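Local coordinates for protein cephalosporin hydroxylase CMCI (Streptomyces clavuligerus, PDB 2BR4) that binds S-adenosylmethionine and magnesium and probably acts as a methyltransferase in cephamycin biosynthesis, although it is named a hydroxylase, at residues 64-69 with 221-226; 84-89 with 155-160; 117-122 with 134-139; 140-145 with 162-167. The protein carries 1 engineered substitution. One frame throughout, in Å; residues are numbered along the deposited sequence.

How the contacts relate
Contact 2 is the centre of the sheet, and the other three lie around it. Contact 1 touches it through K65, whose NZ is 2.9 Å from D160 OD2 and 3.1 Å from E87 OE2, two salt bridges at the methionine end of S-adenosylmethionine. Contact 3, centred about 14 Å from contact 2, holds the adenosine end. Contacts 1 and 3 do not touch, although both meet the same ligand; their centres are about 23 Å apart. Contact 4 is joined to contact 3 by a probable hydrogen bond, T144 OG1 to D138 O (2.5 Å), and to contact 2 by another, T165 OG1 to D159 OD1 (2.7 Å). The magnesium ion lies beside D160 of contact 2.

Contact 1 (64-69 with 221-226); sequences LKDPDT and SSQLDR. With SAM (S-adenosylmethionine), chain V.
At the start of helix 67-80, beside the S-adenosylmethionine pocket, the amide of Q223 plugs into the turn formed by L64, K65 and D66 and reaches T69 in the first helical turn. Q223 NE2 donates to L64 O over 2.7 Å, and the acceptor lies only 3° out of the amide plane. OE1 of the same amide accepts twice: from D66 N at 3.1 Å, tilted from the carbonyl plane, and from T69 OG1 at 2.7 Å, in that plane and on a lone pair. Q223 runs extended beyond CG (chi2 171°), which carries the amide far enough to meet L64 O, D66 N and T69 OG1. The carboxylate of D66, the N-cap residue, stacks on the amide with their planes 19° apart. T69 OG1 in turn accepts from S221 OG at 2.6 Å, extending the chain of bonds along the loop before strand 228-230. The T69 methyl, CG2, packs 3.9 Å from L224 CG.

The ligand lies next to the turn. K65 NZ bonds to SAM O over 3.1 Å and also forms salt bridges with E186, D160 and E87, while L64 CD1 packs 3.7 Å from SAM SD. Nearby, P67 meets P67 of a second subunit.

With the Q223 amide tied through both NE2 and OE1, its flip and rotation should be fixed. The loop is thereby bonded directly to the backbone of L64 and D66, on either side of the lysine that meets the ligand carboxylate.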
# COMPACT_ATOMS: atom_id res chain seq x y z
N LEU E 64 12.06 -16.72 19.14
CA LEU E 64 11.16 -16.76 17.98
C LEU E 64 9.92 -15.89 18.19
O LEU E 64 9.07 -15.80 17.31
CB LEU E 64 10.74 -18.19 17.66
CG LEU E 64 11.87 -19.18 17.35
CD1 LEU E 64 11.47 -20.59 17.74
CD2 LEU E 64 12.25 -19.13 15.88
N LYS E 65 9.82 -15.25 19.35
CA LYS E 65 8.77 -14.28 19.60
C LYS E 65 9.29 -12.89 19.27
O LYS E 65 10.23 -12.40 19.91
CB LYS E 65 8.33 -14.36 21.06
CG LYS E 65 7.70 -15.69 21.40
CD LYS E 65 7.03 -15.69 22.74
CE LYS E 65 6.83 -17.10 23.25
NZ LYS E 65 6.43 -18.05 22.17
N ASP E 66 8.69 -12.25 18.28
CA ASP E 66 9.20 -10.96 17.82
C ASP E 66 8.71 -9.82 18.75
O ASP E 66 7.89 -10.07 19.62
CB ASP E 66 8.91 -10.74 16.32
CG ASP E 66 7.45 -10.74 16.00
OD1 ASP E 66 6.70 -10.04 16.71
OD2 ASP E 66 6.98 -11.40 15.04
N PRO E 67 9.25 -8.61 18.61
CA PRO E 67 9.00 -7.53 19.57
C PRO E 67 7.55 -7.23 19.91
O PRO E 67 7.23 -7.11 21.10
CB PRO E 67 9.66 -6.32 18.91
CG PRO E 67 10.78 -6.90 18.17
CD PRO E 67 10.21 -8.17 17.57
N ASP E 68 6.68 -7.11 18.91
CA ASP E 68 5.29 -6.75 19.20
C ASP E 68 4.61 -7.85 20.03
O ASP E 68 3.75 -7.55 20.87
CB ASP E 68 4.49 -6.37 17.92
CG ASP E 68 4.09 -7.56 17.07
OD1 ASP E 68 4.45 -8.71 17.39
OD2 ASP E 68 3.41 -7.44 16.02
N THR E 69 5.03 -9.10 19.85
CA THR E 69 4.52 -10.22 20.64
C THR E 69 5.04 -10.20 22.09
O THR E 69 4.31 -10.53 23.02
CB THR E 69 4.87 -11.56 19.97
OG1 THR E 69 4.15 -11.69 18.74
CG2 THR E 69 4.41 -12.77 20.80
N SER E 221 -0.69 -8.23 17.95
CA SER E 221 0.54 -8.81 17.41
C SER E 221 0.18 -9.82 16.32
O SER E 221 -0.80 -10.55 16.45
CB SER E 221 1.34 -9.48 18.54
OG SER E 221 1.78 -10.79 18.21
N SER E 222 0.97 -9.88 15.25
CA SER E 222 0.65 -10.77 14.12
C SER E 222 0.91 -12.27 14.40
O SER E 222 0.35 -13.12 13.71
CB SER E 222 1.35 -10.34 12.83
OG SER E 222 2.75 -10.44 12.93
N GLN E 223 1.73 -12.60 15.39
CA GLN E 223 1.93 -14.00 15.76
C GLN E 223 0.77 -14.51 16.62
O GLN E 223 0.41 -15.68 16.55
CB GLN E 223 3.24 -14.20 16.52
CG GLN E 223 4.52 -14.09 15.68
CD GLN E 223 5.77 -14.07 16.54
OE1 GLN E 223 5.89 -13.27 17.48
NE2 GLN E 223 6.69 -14.98 16.26
N LEU E 224 0.20 -13.63 17.43
CA LEU E 224 -0.89 -14.01 18.33
C LEU E 224 -2.25 -13.78 17.68
O LEU E 224 -3.28 -14.08 18.27
CB LEU E 224 -0.80 -13.23 19.63
CG LEU E 224 0.56 -13.28 20.36
CD1 LEU E 224 0.57 -12.30 21.50
CD2 LEU E 224 0.86 -14.69 20.86
N ASP E 225 -2.24 -13.27 16.45
CA ASP E 225 -3.43 -12.90 15.70
C ASP E 225 -4.63 -13.83 15.91
O ASP E 225 -4.60 -15.00 15.52
CB ASP E 225 -3.08 -12.82 14.21
CG ASP E 225 -4.10 -12.04 13.40
OD1 ASP E 225 -5.00 -11.45 14.02
OD2 ASP E 225 -4.06 -11.95 12.16
N ARG E 226 -5.69 -13.29 16.51
CA ARG E 226 -6.94 -14.01 16.79
C ARG E 226 -6.72 -15.39 17.42
O ARG E 226 -7.37 -16.36 17.04
CB ARG E 226 -7.79 -14.12 15.51
CG ARG E 226 -8.18 -12.78 14.88
CD ARG E 226 -8.63 -12.91 13.43
NE ARG E 226 -7.50 -13.10 12.52
CZ ARG E 226 -7.60 -13.53 11.26
NH1 ARG E 226 -8.78 -13.83 10.72
NH2 ARG E 226 -6.50 -13.66 10.52
N SAM V . 9.15 -21.81 22.50
CA SAM V . 9.78 -21.40 21.25
C SAM V . 10.04 -19.90 21.24
O SAM V . 9.11 -19.09 21.11
OXT SAM V . 11.17 -19.43 21.37
CB SAM V . 8.90 -21.81 20.06
CG SAM V . 8.96 -23.29 19.68
SD SAM V . 9.38 -23.61 17.94
CE SAM V . 8.12 -22.59 17.12
C5' SAM V . 8.66 -25.23 17.57
C4' SAM V . 9.13 -26.38 18.44
O4' SAM V . 8.08 -27.32 18.53
C3' SAM V . 10.34 -27.12 17.87
O3' SAM V . 11.36 -27.19 18.84
C2' SAM V . 9.84 -28.50 17.50
O2' SAM V . 10.75 -29.54 17.80
C1' SAM V . 8.58 -28.63 18.35
N9 SAM V . 7.60 -29.57 17.77
C8 SAM V . 7.17 -29.66 16.47
N7 SAM V . 6.28 -30.68 16.39
C5 SAM V . 6.14 -31.24 17.61
C6 SAM V . 5.36 -32.30 18.10
N6 SAM V . 4.55 -32.98 17.30
N1 SAM V . 5.44 -32.64 19.44
C2 SAM V . 6.27 -31.95 20.29
N3 SAM V . 7.03 -30.90 19.81
C4 SAM V . 6.97 -30.55 18.49
O HOH W 1 4.15 -10.76 15.69

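Contact 2 (84-89 with 155-160); sequences TIVELG and LIFIDD. With SAM (S-adenosylmethionine), chain V.
The phenyl ring of F157 is approached obliquely by two side chains of the adjacent strand: V86 CB stands 3.8 Å from F157 CD1, and L88 CD1 stands 3.7 Å from F157 CE2. The ring of F183 meets it as well. With CG trans to the backbone N (chi1 -169°), the F157 ring leans toward strand 84-88. The other flat pair, the carboxylates of E87 and D160, has planes 49° apart. E87 OE1 and D160 OD2 come within 3.0 Å, two like charges with K65 as a shared salt-bridge partner; D160 also belongs to the magnesium site. E87 OE2 takes a weak bond from SAM N, and G89 O accepts from the same amino group at 3.0 Å.

The backbones form a parallel ladder, 7° between their directions. I156 N donates to T84 O (3.0 Å), V86 N to I156 O (2.8 Å), I158 N to V86 O (3.1 Å) and L88 N to I158 O (2.9 Å).

These are strands 1 and 4 in the 3-2-1-4-5-7-6 order of class I methyltransferases. On one face, I85, E87 and I158 pack on F99 or L96 of helix 94-105, and I156 and I158 on helix 67-80; strand 111-116 lies beyond 84-88, and strand 182-185 beyond 155-159.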
# COMPACT_ATOMS: atom_id res chain seq x y z
N THR E 84 2.11 -20.04 36.82
CA THR E 84 2.58 -21.10 35.93
C THR E 84 2.44 -20.65 34.49
O THR E 84 1.40 -20.12 34.10
CB THR E 84 1.77 -22.41 36.13
OG1 THR E 84 1.89 -22.87 37.49
CG2 THR E 84 2.38 -23.55 35.31
N ILE E 85 3.50 -20.86 33.70
CA ILE E 85 3.47 -20.65 32.26
C ILE E 85 3.97 -21.92 31.60
O ILE E 85 5.14 -22.27 31.75
CB ILE E 85 4.37 -19.46 31.85
CG1 ILE E 85 3.82 -18.15 32.41
CG2 ILE E 85 4.49 -19.36 30.33
CD1 ILE E 85 4.84 -17.03 32.45
N VAL E 86 3.09 -22.62 30.88
CA VAL E 86 3.46 -23.79 30.10
C VAL E 86 3.77 -23.35 28.67
O VAL E 86 3.14 -22.43 28.14
CB VAL E 86 2.34 -24.86 30.07
CG1 VAL E 86 2.85 -26.16 29.47
CG2 VAL E 86 1.78 -25.12 31.46
N GLU E 87 4.74 -24.01 28.04
CA GLU E 87 5.13 -23.70 26.68
C GLU E 87 5.30 -25.00 25.92
O GLU E 87 6.33 -25.64 26.01
CB GLU E 87 6.44 -22.90 26.64
CG GLU E 87 6.28 -21.42 26.33
CD GLU E 87 6.15 -21.14 24.85
OE1 GLU E 87 5.35 -21.82 24.17
OE2 GLU E 87 6.85 -20.23 24.35
N LEU E 88 4.25 -25.41 25.20
CA LEU E 88 4.34 -26.50 24.23
C LEU E 88 5.32 -26.09 23.14
O LEU E 88 5.26 -24.98 22.66
CB LEU E 88 2.98 -26.77 23.60
CG LEU E 88 2.15 -27.91 24.19
CD1 LEU E 88 0.85 -28.08 23.41
CD2 LEU E 88 2.95 -29.19 24.17
N GLY E 89 6.23 -26.99 22.76
CA GLY E 89 7.30 -26.65 21.84
C GLY E 89 8.31 -25.69 22.44
O GLY E 89 7.97 -24.55 22.78
N LEU E 155 -2.67 -19.62 35.28
CA LEU E 155 -1.84 -20.39 34.36
C LEU E 155 -1.99 -19.86 32.95
O LEU E 155 -3.08 -19.46 32.56
CB LEU E 155 -2.25 -21.86 34.39
CG LEU E 155 -1.39 -22.83 33.57
CD1 LEU E 155 -1.26 -24.14 34.31
CD2 LEU E 155 -1.96 -23.08 32.18
N ILE E 156 -0.90 -19.88 32.19
CA ILE E 156 -0.92 -19.53 30.77
C ILE E 156 -0.33 -20.71 29.99
O ILE E 156 0.82 -21.08 30.20
CB ILE E 156 -0.12 -18.24 30.49
CG1 ILE E 156 -0.75 -17.06 31.23
CG2 ILE E 156 -0.06 -17.96 28.99
CD1 ILE E 156 0.10 -15.80 31.23
N PHE E 157 -1.13 -21.28 29.11
CA PHE E 157 -0.76 -22.44 28.32
C PHE E 157 -0.61 -21.98 26.88
O PHE E 157 -1.56 -21.46 26.30
CB PHE E 157 -1.86 -23.51 28.44
CG PHE E 157 -1.48 -24.85 27.89
CD1 PHE E 157 -1.03 -25.86 28.74
CD2 PHE E 157 -1.57 -25.12 26.53
CE1 PHE E 157 -0.68 -27.11 28.23
CE2 PHE E 157 -1.22 -26.37 26.02
CZ PHE E 157 -0.78 -27.36 26.87
N ILE E 158 0.59 -22.17 26.32
CA ILE E 158 0.94 -21.66 24.99
C ILE E 158 1.26 -22.80 24.03
O ILE E 158 2.21 -23.55 24.24
CB ILE E 158 2.16 -20.72 25.09
CG1 ILE E 158 1.92 -19.60 26.10
CG2 ILE E 158 2.47 -20.11 23.73
CD1 ILE E 158 3.17 -18.84 26.50
N ASP E 159 0.46 -22.92 22.97
CA ASP E 159 0.77 -23.85 21.90
C ASP E 159 1.77 -23.26 20.90
O ASP E 159 1.44 -22.35 20.14
CB ASP E 159 -0.50 -24.26 21.15
CG ASP E 159 -0.24 -25.38 20.16
OD1 ASP E 159 -1.04 -25.56 19.22
OD2 ASP E 159 0.77 -26.12 20.26
N ASP E 160 2.98 -23.80 20.90
CA ASP E 160 4.00 -23.43 19.92
C ASP E 160 4.52 -24.64 19.15
O ASP E 160 5.58 -24.56 18.55
CB ASP E 160 5.15 -22.71 20.61
CG ASP E 160 5.02 -21.22 20.53
OD1 ASP E 160 4.99 -20.68 19.39
OD2 ASP E 160 4.94 -20.51 21.55
N SAM V . 9.15 -21.81 22.50
CA SAM V . 9.78 -21.40 21.25
C SAM V . 10.04 -19.90 21.24
O SAM V . 9.11 -19.09 21.11
OXT SAM V . 11.17 -19.43 21.37
CB SAM V . 8.90 -21.81 20.06
CG SAM V . 8.96 -23.29 19.68
SD SAM V . 9.38 -23.61 17.94
CE SAM V . 8.12 -22.59 17.12
C5' SAM V . 8.66 -25.23 17.57
C4' SAM V . 9.13 -26.38 18.44
O4' SAM V . 8.08 -27.32 18.53
C3' SAM V . 10.34 -27.12 17.87
O3' SAM V . 11.36 -27.19 18.84
C2' SAM V . 9.84 -28.50 17.50
O2' SAM V . 10.75 -29.54 17.80
C1' SAM V . 8.58 -28.63 18.35
N9 SAM V . 7.60 -29.57 17.77
C8 SAM V . 7.17 -29.66 16.47
N7 SAM V . 6.28 -30.68 16.39
C5 SAM V . 6.14 -31.24 17.61
C6 SAM V . 5.36 -32.30 18.10
N6 SAM V . 4.55 -32.98 17.30
N1 SAM V . 5.44 -32.64 19.44
C2 SAM V . 6.27 -31.95 20.29
N3 SAM V . 7.03 -30.90 19.81
C4 SAM V . 6.97 -30.55 18.49

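Contact 3 (117-122 with 134-139); sequences RDLSRC and LHQGDC. With SAM (S-adenosylmethionine), chain V.
N1 of the SAM adenine receives the backbone N-H of C139 at 3.0 Å, nearly straight at 163°, while R117 covers the base from 117-122. D138 OD2 lies beside the N1 and N6 edge of the base, 3.1 Å from SAM N6. This is the nucleoside end of a Rossmann-like methyltransferase pocket, built from the loops that follow strands 111-116 and 132-136. The R117 chain, extended from CG to NE, passes along the base until N7 sits over one face of its guanidinium; SAM O2' lies in plane at its edge. R121 serves the ribose: its NH1 donates to SAM O2' at 3.0 Å and weakly to SAM O3'. D118 OD2 lies well out of the R121 guanidinium plane, so the pair is an attraction of charges, with no N-H pointing at the oxygen. D116 also bonds to the ligand.

Away from the ligand, L119 runs antiparallel alongside the side chains of L134 and Q136. L119 CD1 comes 3.7 Å from Q136 CB and 3.9 Å from L134 CB. L119 also opens a type I turn ending at C122; just before the turn, D118 OD1 accepts from S120 OG, on its syn side, at 2.6 Å. At the end of the turn, C122 SG rests 4.2 Å from L134 CD2.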
# COMPACT_ATOMS: atom_id res chain seq x y z
N ARG E 117 9.14 -32.81 22.03
CA ARG E 117 9.60 -34.13 21.57
C ARG E 117 11.12 -34.28 21.62
O ARG E 117 11.63 -35.38 21.78
CB ARG E 117 9.13 -34.39 20.13
CG ARG E 117 9.68 -33.40 19.07
CD ARG E 117 9.66 -33.92 17.63
NE ARG E 117 9.54 -32.84 16.65
CZ ARG E 117 9.16 -32.99 15.37
NH1 ARG E 117 8.87 -34.20 14.88
NH2 ARG E 117 9.07 -31.93 14.57
N ASP E 118 11.81 -33.16 21.47
CA ASP E 118 13.25 -33.13 21.21
C ASP E 118 13.82 -31.88 21.89
O ASP E 118 13.63 -30.77 21.40
CB ASP E 118 13.46 -33.11 19.68
CG ASP E 118 14.88 -32.77 19.27
OD1 ASP E 118 15.84 -33.16 19.97
OD2 ASP E 118 15.14 -32.11 18.24
N LEU E 119 14.50 -32.08 23.02
CA LEU E 119 15.05 -30.98 23.83
C LEU E 119 16.55 -30.78 23.62
O LEU E 119 17.19 -30.03 24.35
CB LEU E 119 14.82 -31.24 25.33
CG LEU E 119 13.40 -31.47 25.85
CD1 LEU E 119 13.45 -32.03 27.27
CD2 LEU E 119 12.59 -30.19 25.81
N SER E 120 17.12 -31.46 22.62
CA SER E 120 18.55 -31.38 22.35
C SER E 120 18.96 -30.00 21.84
O SER E 120 20.09 -29.57 22.07
CB SER E 120 18.97 -32.44 21.33
OG SER E 120 18.25 -32.28 20.11
N ARG E 121 18.05 -29.31 21.16
CA ARG E 121 18.32 -27.97 20.62
C ARG E 121 18.35 -26.86 21.69
O ARG E 121 18.82 -25.74 21.43
CB ARG E 121 17.29 -27.60 19.53
CG ARG E 121 17.54 -28.26 18.17
CD ARG E 121 16.56 -29.36 17.80
NE ARG E 121 15.59 -28.94 16.77
CZ ARG E 121 14.27 -28.81 16.95
NH1 ARG E 121 13.71 -29.05 18.14
NH2 ARG E 121 13.51 -28.44 15.94
N CYS E 122 17.85 -27.17 22.89
CA CYS E 122 17.81 -26.22 23.99
C CYS E 122 19.21 -25.76 24.40
O CYS E 122 20.09 -26.57 24.66
CB CYS E 122 17.08 -26.84 25.20
SG CYS E 122 16.82 -25.69 26.58
N LEU E 134 11.85 -28.96 32.30
CA LEU E 134 11.78 -29.52 30.95
C LEU E 134 11.22 -30.94 31.02
O LEU E 134 11.73 -31.77 31.76
CB LEU E 134 13.18 -29.54 30.31
CG LEU E 134 13.63 -28.39 29.39
CD1 LEU E 134 13.01 -27.05 29.75
CD2 LEU E 134 15.16 -28.28 29.38
N HIS E 135 10.16 -31.19 30.25
CA HIS E 135 9.61 -32.53 30.04
C HIS E 135 9.76 -32.91 28.57
O HIS E 135 9.42 -32.11 27.70
CB HIS E 135 8.13 -32.58 30.42
CG HIS E 135 7.86 -32.35 31.88
ND1 HIS E 135 7.95 -33.35 32.82
CD2 HIS E 135 7.50 -31.23 32.55
CE1 HIS E 135 7.66 -32.86 34.01
NE2 HIS E 135 7.38 -31.57 33.87
N GLN E 136 10.26 -34.11 28.30
CA GLN E 136 10.39 -34.59 26.92
C GLN E 136 9.29 -35.60 26.57
O GLN E 136 9.20 -36.67 27.16
CB GLN E 136 11.76 -35.23 26.69
CG GLN E 136 12.03 -35.56 25.21
CD GLN E 136 13.49 -35.83 24.93
OE1 GLN E 136 14.04 -35.36 23.94
NE2 GLN E 136 14.13 -36.61 25.81
N GLY E 137 8.47 -35.23 25.60
CA GLY E 137 7.42 -36.08 25.07
C GLY E 137 6.78 -35.48 23.83
O GLY E 137 6.93 -34.28 23.56
N ASP E 138 6.08 -36.31 23.06
CA ASP E 138 5.41 -35.85 21.84
C ASP E 138 4.07 -35.20 22.20
O ASP E 138 3.37 -35.67 23.09
CB ASP E 138 5.19 -37.02 20.87
CG ASP E 138 4.84 -36.55 19.45
OD1 ASP E 138 4.08 -37.27 18.76
OD2 ASP E 138 5.28 -35.50 18.94
N CYS E 139 3.74 -34.14 21.48
CA CYS E 139 2.49 -33.39 21.69
C CYS E 139 1.29 -34.12 21.11
O CYS E 139 0.22 -34.13 21.71
CB CYS E 139 2.59 -32.01 21.06
SG CYS E 139 3.93 -31.02 21.74
N SAM V . 9.15 -21.81 22.50
CA SAM V . 9.78 -21.40 21.25
C SAM V . 10.04 -19.90 21.24
O SAM V . 9.11 -19.09 21.11
OXT SAM V . 11.17 -19.43 21.37
CB SAM V . 8.90 -21.81 20.06
CG SAM V . 8.96 -23.29 19.68
SD SAM V . 9.38 -23.61 17.94
CE SAM V . 8.12 -22.59 17.12
C5' SAM V . 8.66 -25.23 17.57
C4' SAM V . 9.13 -26.38 18.44
O4' SAM V . 8.08 -27.32 18.53
C3' SAM V . 10.34 -27.12 17.87
O3' SAM V . 11.36 -27.19 18.84
C2' SAM V . 9.84 -28.50 17.50
O2' SAM V . 10.75 -29.54 17.80
C1' SAM V . 8.58 -28.63 18.35
N9 SAM V . 7.60 -29.57 17.77
C8 SAM V . 7.17 -29.66 16.47
N7 SAM V . 6.28 -30.68 16.39
C5 SAM V . 6.14 -31.24 17.61
C6 SAM V . 5.36 -32.30 18.10
N6 SAM V . 4.55 -32.98 17.30
N1 SAM V . 5.44 -32.64 19.44
C2 SAM V . 6.27 -31.95 20.29
N3 SAM V . 7.03 -30.90 19.81
C4 SAM V . 6.97 -30.55 18.49

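Contact 4 (140-145 with 162-167); sequences SDLTTF and HANTFN
L142 keeps CG opposite its carbonyl carbon (chi1 -74°), and N164 swings CG away from its own backbone N (chi1 -174°), which brings the two side chains together at about a right angle. The CD1 branch of L142 meets the outer end of the N164 amide. The other branch reaches the opposing backbone, with L142 CD2 3.7 Å from N167 O. S140 contributes mostly backbone: S140 CA is 3.9 Å from N164 CB, and the CA atoms of S140 and N164 are 5.2 Å apart. S140 OG lies 4.1 Å from A163 CB, a loose touch.

The two segments are loops leading into helices 143-146 and 165-175, beside the C-terminal ends of strands 132-136 and 155-159, the rim where a Rossmann-like sheet holds its ligand. A163 touches the bound S-adenosylmethionine. N164 holds the N-cap position of helix 165-175 without a capping bond from its side chain, and has a positive phi (50°) just before the helix. The contact buries only 191 Å² and lies near the surface of the chain.

Further in, L142 also packs on W171 of helix 165-175, and the F145 ring meets that of W171. A third subunit meets 162-167: N13 of that subunit donates to H162 O, its F9 N donates to N167 OD1, and its L12 packs on F166.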
# COMPACT_ATOMS: atom_id res chain seq x y z
N SER E 140 1.48 -34.72 19.93
CA SER E 140 0.43 -35.55 19.32
C SER E 140 -0.17 -36.52 20.34
O SER E 140 -1.38 -36.74 20.36
CB SER E 140 0.97 -36.32 18.11
OG SER E 140 0.70 -35.64 16.89
N ASP E 141 0.69 -37.07 21.20
CA ASP E 141 0.27 -37.98 22.27
C ASP E 141 0.05 -37.25 23.60
O ASP E 141 0.95 -36.58 24.11
CB ASP E 141 1.32 -39.08 22.46
CG ASP E 141 0.86 -40.18 23.40
OD1 ASP E 141 -0.36 -40.34 23.59
OD2 ASP E 141 1.67 -40.94 23.98
N LEU E 142 -1.14 -37.40 24.17
CA LEU E 142 -1.52 -36.67 25.38
C LEU E 142 -0.98 -37.31 26.68
O LEU E 142 -1.25 -36.82 27.78
CB LEU E 142 -3.05 -36.53 25.46
CG LEU E 142 -3.68 -35.51 24.50
CD1 LEU E 142 -3.71 -36.04 23.07
CD2 LEU E 142 -5.09 -35.15 24.97
N THR E 143 -0.24 -38.41 26.52
CA THR E 143 0.55 -39.01 27.61
C THR E 143 1.54 -38.01 28.21
O THR E 143 1.88 -38.09 29.39
CB THR E 143 1.33 -40.23 27.05
OG1 THR E 143 0.41 -41.31 26.79
CG2 THR E 143 2.31 -40.81 28.06
N THR E 144 2.00 -37.08 27.38
CA THR E 144 2.96 -36.05 27.76
C THR E 144 2.45 -35.11 28.87
O THR E 144 3.22 -34.67 29.73
CB THR E 144 3.36 -35.23 26.51
OG1 THR E 144 3.79 -36.12 25.47
CG2 THR E 144 4.58 -34.35 26.78
N PHE E 145 1.15 -34.82 28.84
CA PHE E 145 0.53 -33.90 29.80
C PHE E 145 -0.08 -34.60 31.02
O PHE E 145 -0.34 -33.96 32.04
CB PHE E 145 -0.55 -33.06 29.13
CG PHE E 145 -0.19 -32.60 27.75
CD1 PHE E 145 -0.73 -33.23 26.64
CD2 PHE E 145 0.69 -31.56 27.57
CE1 PHE E 145 -0.40 -32.82 25.37
CE2 PHE E 145 1.03 -31.14 26.30
CZ PHE E 145 0.48 -31.77 25.20
N HIS E 162 1.82 -26.85 17.53
CA HIS E 162 0.81 -26.83 16.47
C HIS E 162 0.42 -28.21 15.95
O HIS E 162 -0.00 -28.33 14.80
CB HIS E 162 1.28 -25.95 15.31
CG HIS E 162 1.95 -24.69 15.75
ND1 HIS E 162 1.36 -23.79 16.62
CD2 HIS E 162 3.17 -24.18 15.46
CE1 HIS E 162 2.19 -22.79 16.84
NE2 HIS E 162 3.30 -23.00 16.14
N ALA E 163 0.56 -29.23 16.79
CA ALA E 163 0.14 -30.58 16.44
C ALA E 163 -1.00 -30.98 17.36
O ALA E 163 -0.97 -30.70 18.56
CB ALA E 163 1.29 -31.55 16.60
N ASN E 164 -2.01 -31.63 16.78
CA ASN E 164 -3.14 -32.18 17.53
C ASN E 164 -3.76 -31.16 18.49
O ASN E 164 -4.16 -31.48 19.61
CB ASN E 164 -2.66 -33.42 18.28
CG ASN E 164 -3.78 -34.15 18.97
OD1 ASN E 164 -3.66 -34.48 20.15
ND2 ASN E 164 -4.87 -34.41 18.25
N THR E 165 -3.87 -29.92 18.01
CA THR E 165 -4.06 -28.75 18.86
C THR E 165 -5.42 -28.67 19.53
O THR E 165 -5.53 -28.13 20.63
CB THR E 165 -3.79 -27.48 18.04
OG1 THR E 165 -2.40 -27.40 17.71
CG2 THR E 165 -4.05 -26.21 18.86
N PHE E 166 -6.45 -29.18 18.88
CA PHE E 166 -7.80 -29.07 19.43
C PHE E 166 -8.10 -30.17 20.45
O PHE E 166 -8.88 -29.94 21.37
CB PHE E 166 -8.85 -28.99 18.32
CG PHE E 166 -9.02 -27.60 17.78
CD1 PHE E 166 -8.46 -27.23 16.57
CD2 PHE E 166 -9.72 -26.65 18.50
CE1 PHE E 166 -8.60 -25.94 16.09
CE2 PHE E 166 -9.87 -25.35 18.02
CZ PHE E 166 -9.31 -25.00 16.81
N ASN E 167 -7.47 -31.33 20.31
CA ASN E 167 -7.54 -32.37 21.33
C ASN E 167 -6.80 -31.95 22.61
O ASN E 167 -7.19 -32.35 23.71
CB ASN E 167 -6.95 -33.69 20.83
CG ASN E 167 -7.83 -34.40 19.82
OD1 ASN E 167 -8.98 -34.02 19.60
ND2 ASN E 167 -7.29 -35.44 19.20